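Local coordinates for protein Cd1 (Flavonifractor plautii, PDB 7D39) that probably reduces, with bound FMN, the carbon–carbon double bond of flavones and flavonols as the first step in their breakdown by gut bacteria, at residues Ile83-Pro88 with Ile139-Val144. Numbering follows the deposited sequence.
With FMN (flavin mononucleotide), chain B.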
loop_
_atom_site.group_PDB
_atom_site.type_symbol
_atom_site.label_atom_id
_atom_site.label_comp_id
_atom_site.label_asym_id
_atom_site.label_seq_id
_atom_site.Cartn_x
_atom_site.Cartn_y
_atom_site.Cartn_z
ATOM N N ILE A 83 6.440 -8.339 6.789
ATOM C CA ILE A 83 7.262 -7.334 6.120
ATOM C C ILE A 83 7.252 -6.048 6.930
ATOM O O ILE A 83 6.197 -5.597 7.391
ATOM C CB ILE A 83 6.772 -7.031 4.691
ATOM C CG1 ILE A 83 6.737 -8.282 3.836
ATOM C CG2 ILE A 83 7.623 -5.973 4.038
ATOM C CD1 ILE A 83 6.230 -8.006 2.450
ATOM N N VAL A 84 8.428 -5.438 7.045
ATOM C CA VAL A 84 8.616 -4.127 7.650
ATOM C C VAL A 84 9.233 -3.233 6.584
ATOM O O VAL A 84 10.299 -3.544 6.041
ATOM C CB VAL A 84 9.508 -4.198 8.905
ATOM C CG1 VAL A 84 9.542 -2.873 9.619
ATOM C CG2 VAL A 84 8.979 -5.234 9.826
ATOM N N PHE A 85 8.568 -2.153 6.258
ATOM C CA PHE A 85 8.925 -1.268 5.200
ATOM C C PHE A 85 9.145 0.124 5.752
ATOM O O PHE A 85 8.231 0.739 6.229
ATOM C CB PHE A 85 7.790 -1.256 4.190
ATOM C CG PHE A 85 8.179 -0.837 2.821
ATOM C CD1 PHE A 85 7.661 -1.473 1.733
ATOM C CD2 PHE A 85 9.042 0.191 2.624
ATOM C CE1 PHE A 85 8.008 -1.095 0.483
ATOM C CE2 PHE A 85 9.382 0.581 1.376
ATOM C CZ PHE A 85 8.873 -0.056 0.306
ATOM N N SER A 86 10.361 0.609 5.675
ATOM C CA SER A 86 10.695 1.951 6.080
ATOM C C SER A 86 10.907 2.905 4.917
ATOM O O SER A 86 11.718 2.670 4.105
ATOM C CB SER A 86 11.899 1.934 6.995
ATOM O OG SER A 86 12.094 3.124 7.656
ATOM N N THR A 87 10.162 3.983 4.854
ATOM C CA THR A 87 10.243 4.888 3.720
ATOM C C THR A 87 10.529 6.306 4.181
ATOM O O THR A 87 9.976 6.762 5.184
ATOM C CB THR A 87 8.941 4.890 2.902
ATOM O OG1 THR A 87 9.081 5.781 1.785
ATOM C CG2 THR A 87 7.788 5.361 3.756
ATOM N N PRO A 88 11.415 7.013 3.489
ATOM C CA PRO A 88 11.505 8.466 3.670
ATOM C C PRO A 88 10.167 9.119 3.362
ATOM O O PRO A 88 9.330 8.570 2.649
ATOM C CB PRO A 88 12.563 8.898 2.650
ATOM C CG PRO A 88 13.202 7.654 2.165
ATOM C CD PRO A 88 12.292 6.513 2.420
ATOM N N ILE A 139 2.138 -6.826 7.422
ATOM C CA ILE A 139 3.073 -5.792 6.998
ATOM C C ILE A 139 2.964 -4.618 7.960
ATOM O O ILE A 139 1.879 -4.295 8.450
ATOM C CB ILE A 139 2.811 -5.342 5.540
ATOM C CG1 ILE A 139 3.874 -4.336 5.075
ATOM C CG2 ILE A 139 1.389 -4.759 5.402
ATOM C CD1 ILE A 139 4.090 -4.304 3.559
ATOM N N SER A 140 4.100 -3.986 8.233
ATOM C CA SER A 140 4.153 -2.768 9.018
ATOM C C SER A 140 5.003 -1.741 8.289
ATOM O O SER A 140 5.920 -2.086 7.534
ATOM C CB SER A 140 4.710 -3.027 10.415
ATOM O OG SER A 140 3.734 -3.686 11.220
ATOM N N PHE A 141 4.687 -0.473 8.525
ATOM C CA PHE A 141 5.333 0.633 7.844
ATOM C C PHE A 141 5.890 1.619 8.853
ATOM O O PHE A 141 5.320 1.828 9.925
ATOM C CB PHE A 141 4.352 1.365 6.931
ATOM C CG PHE A 141 3.770 0.497 5.851
ATOM C CD1 PHE A 141 4.506 0.200 4.721
ATOM C CD2 PHE A 141 2.486 0.002 5.960
ATOM C CE1 PHE A 141 3.970 -0.583 3.719
ATOM C CE2 PHE A 141 1.933 -0.774 4.942
ATOM C CZ PHE A 141 2.681 -1.072 3.840
HETATM N N MSE A 142 6.995 2.239 8.485
HETATM C CA MSE A 142 7.520 3.363 9.234
HETATM C C MSE A 142 7.825 4.435 8.209
HETATM O O MSE A 142 8.457 4.147 7.206
HETATM C CB MSE A 142 8.767 2.969 10.015
HETATM C CG MSE A 142 8.560 1.809 10.974
HETATM SE SE MSE A 142 10.185 1.434 12.039
HETATM C CE MSE A 142 11.198 0.474 10.674
ATOM N N SER A 143 7.342 5.652 8.433
ATOM C CA SER A 143 7.651 6.788 7.580
ATOM C C SER A 143 8.521 7.740 8.379
ATOM O O SER A 143 8.152 8.129 9.489
ATOM C CB SER A 143 6.381 7.501 7.108
ATOM O OG SER A 143 5.531 6.620 6.408
ATOM N N VAL A 144 9.680 8.091 7.826
ATOM C CA VAL A 144 10.691 8.881 8.523
ATOM C C VAL A 144 10.937 10.155 7.733
ATOM O O VAL A 144 11.367 10.098 6.576
ATOM C CB VAL A 144 12.002 8.102 8.705
ATOM C CG1 VAL A 144 12.974 8.907 9.555
ATOM C CG2 VAL A 144 11.728 6.720 9.321
HETATM N N1 FMN B . 10.835 15.428 5.235
HETATM C C2 FMN B . 9.673 15.711 5.805
HETATM O O2 FMN B . 9.716 15.528 7.025
HETATM N N3 FMN B . 8.604 16.160 5.094
HETATM C C4 FMN B . 8.722 16.289 3.752
HETATM O O4 FMN B . 7.857 16.678 2.988
HETATM C C4A FMN B . 10.009 15.983 3.110
HETATM N N5 FMN B . 10.206 16.096 1.819
HETATM C C5A FMN B . 11.349 15.786 1.210
HETATM C C6 FMN B . 11.525 15.905 -0.157
HETATM C C7 FMN B . 12.729 15.579 -0.768
HETATM C C7M FMN B . 12.908 15.728 -2.256
HETATM C C8 FMN B . 13.861 15.118 0.072
HETATM C C8M FMN B . 15.179 14.784 -0.571
HETATM C C9 FMN B . 13.679 15.014 1.440
HETATM C C9A FMN B . 12.469 15.319 2.031
HETATM N N10 FMN B . 12.303 15.230 3.418
HETATM C C10 FMN B . 11.073 15.529 3.953
HETATM C "C1'" FMN B . 13.413 14.729 4.220
HETATM C "C2'" FMN B . 13.501 13.198 4.144
HETATM O "O2'" FMN B . 12.368 12.549 4.688
HETATM C "C3'" FMN B . 14.825 12.696 4.792
HETATM O "O3'" FMN B . 15.944 13.180 4.103
HETATM C "C4'" FMN B . 14.869 11.155 4.935
HETATM O "O4'" FMN B . 14.022 10.685 5.968
HETATM C "C5'" FMN B . 16.300 10.683 5.129
HETATM O "O5'" FMN B . 16.398 9.309 5.285
HETATM P P FMN B . 17.541 8.364 4.992
HETATM O O1P FMN B . 17.096 7.062 5.168
HETATM O O2P FMN B . 17.894 8.576 3.649
HETATM O O3P FMN B . 18.479 8.727 6.007
#
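The phenyl rings of F85 and F141 leave the same side of two parallel strands but do not stack on each other. F141 CD1 meets F85 CB at 3.6 Å, so a ring atom rests on the root of its neighbour. CG of F85 is anti to its backbone N (chi1 -157°), whereas CG of F141 stands beside its own (chi1 -61°), so the two side chains start out in different directions; the ring of F85 points off from the neighbouring strand and meets F98 of helix 96-109 edge-to-face, while F141 touches N171 of strand 167-174. I83 and I139 extend this buried apolar layer, CG2 of I83 lying 3.9 Å from CD1 of I139; branched and aromatic residues suit extended, fully buried strands. At the other end of this face, T87 turns its methyl CG2 to OG of S143, whose polar partner is T153, and its OG1 donates to P88 O (2.9 Å) on an in-plane lone pair.

On the opposite face M142, present as selenomethionine, bends at chi3 (-78°) and brings CE to 3.9 Å from CG1 of V84, its flexible chain filling in under helices 14-28 and 184-202. S86 and S140 are small, and their buried hydroxyls are satisfied by hydrogen bonds with N15 OD1 and D170 N.

Five backbone bonds join the strands, from S140 N to I83 O (2.8 Å) through to V144 N on T87 O (3.0 Å). P88, lacking an N-H, closes its strand without donating, and its CB lies 4.0 Å from C4' of FMN, whose O4' hydroxyl donates to V144 O (2.8 Å). Interior neighbours, 82-88 at the middle and 138-144 beside it, in the five-stranded parallel sheet of order 2-1-3-4-5, they are part of the core of a flavodoxin-like fold, their C-terminal ends contributing to the FMN site.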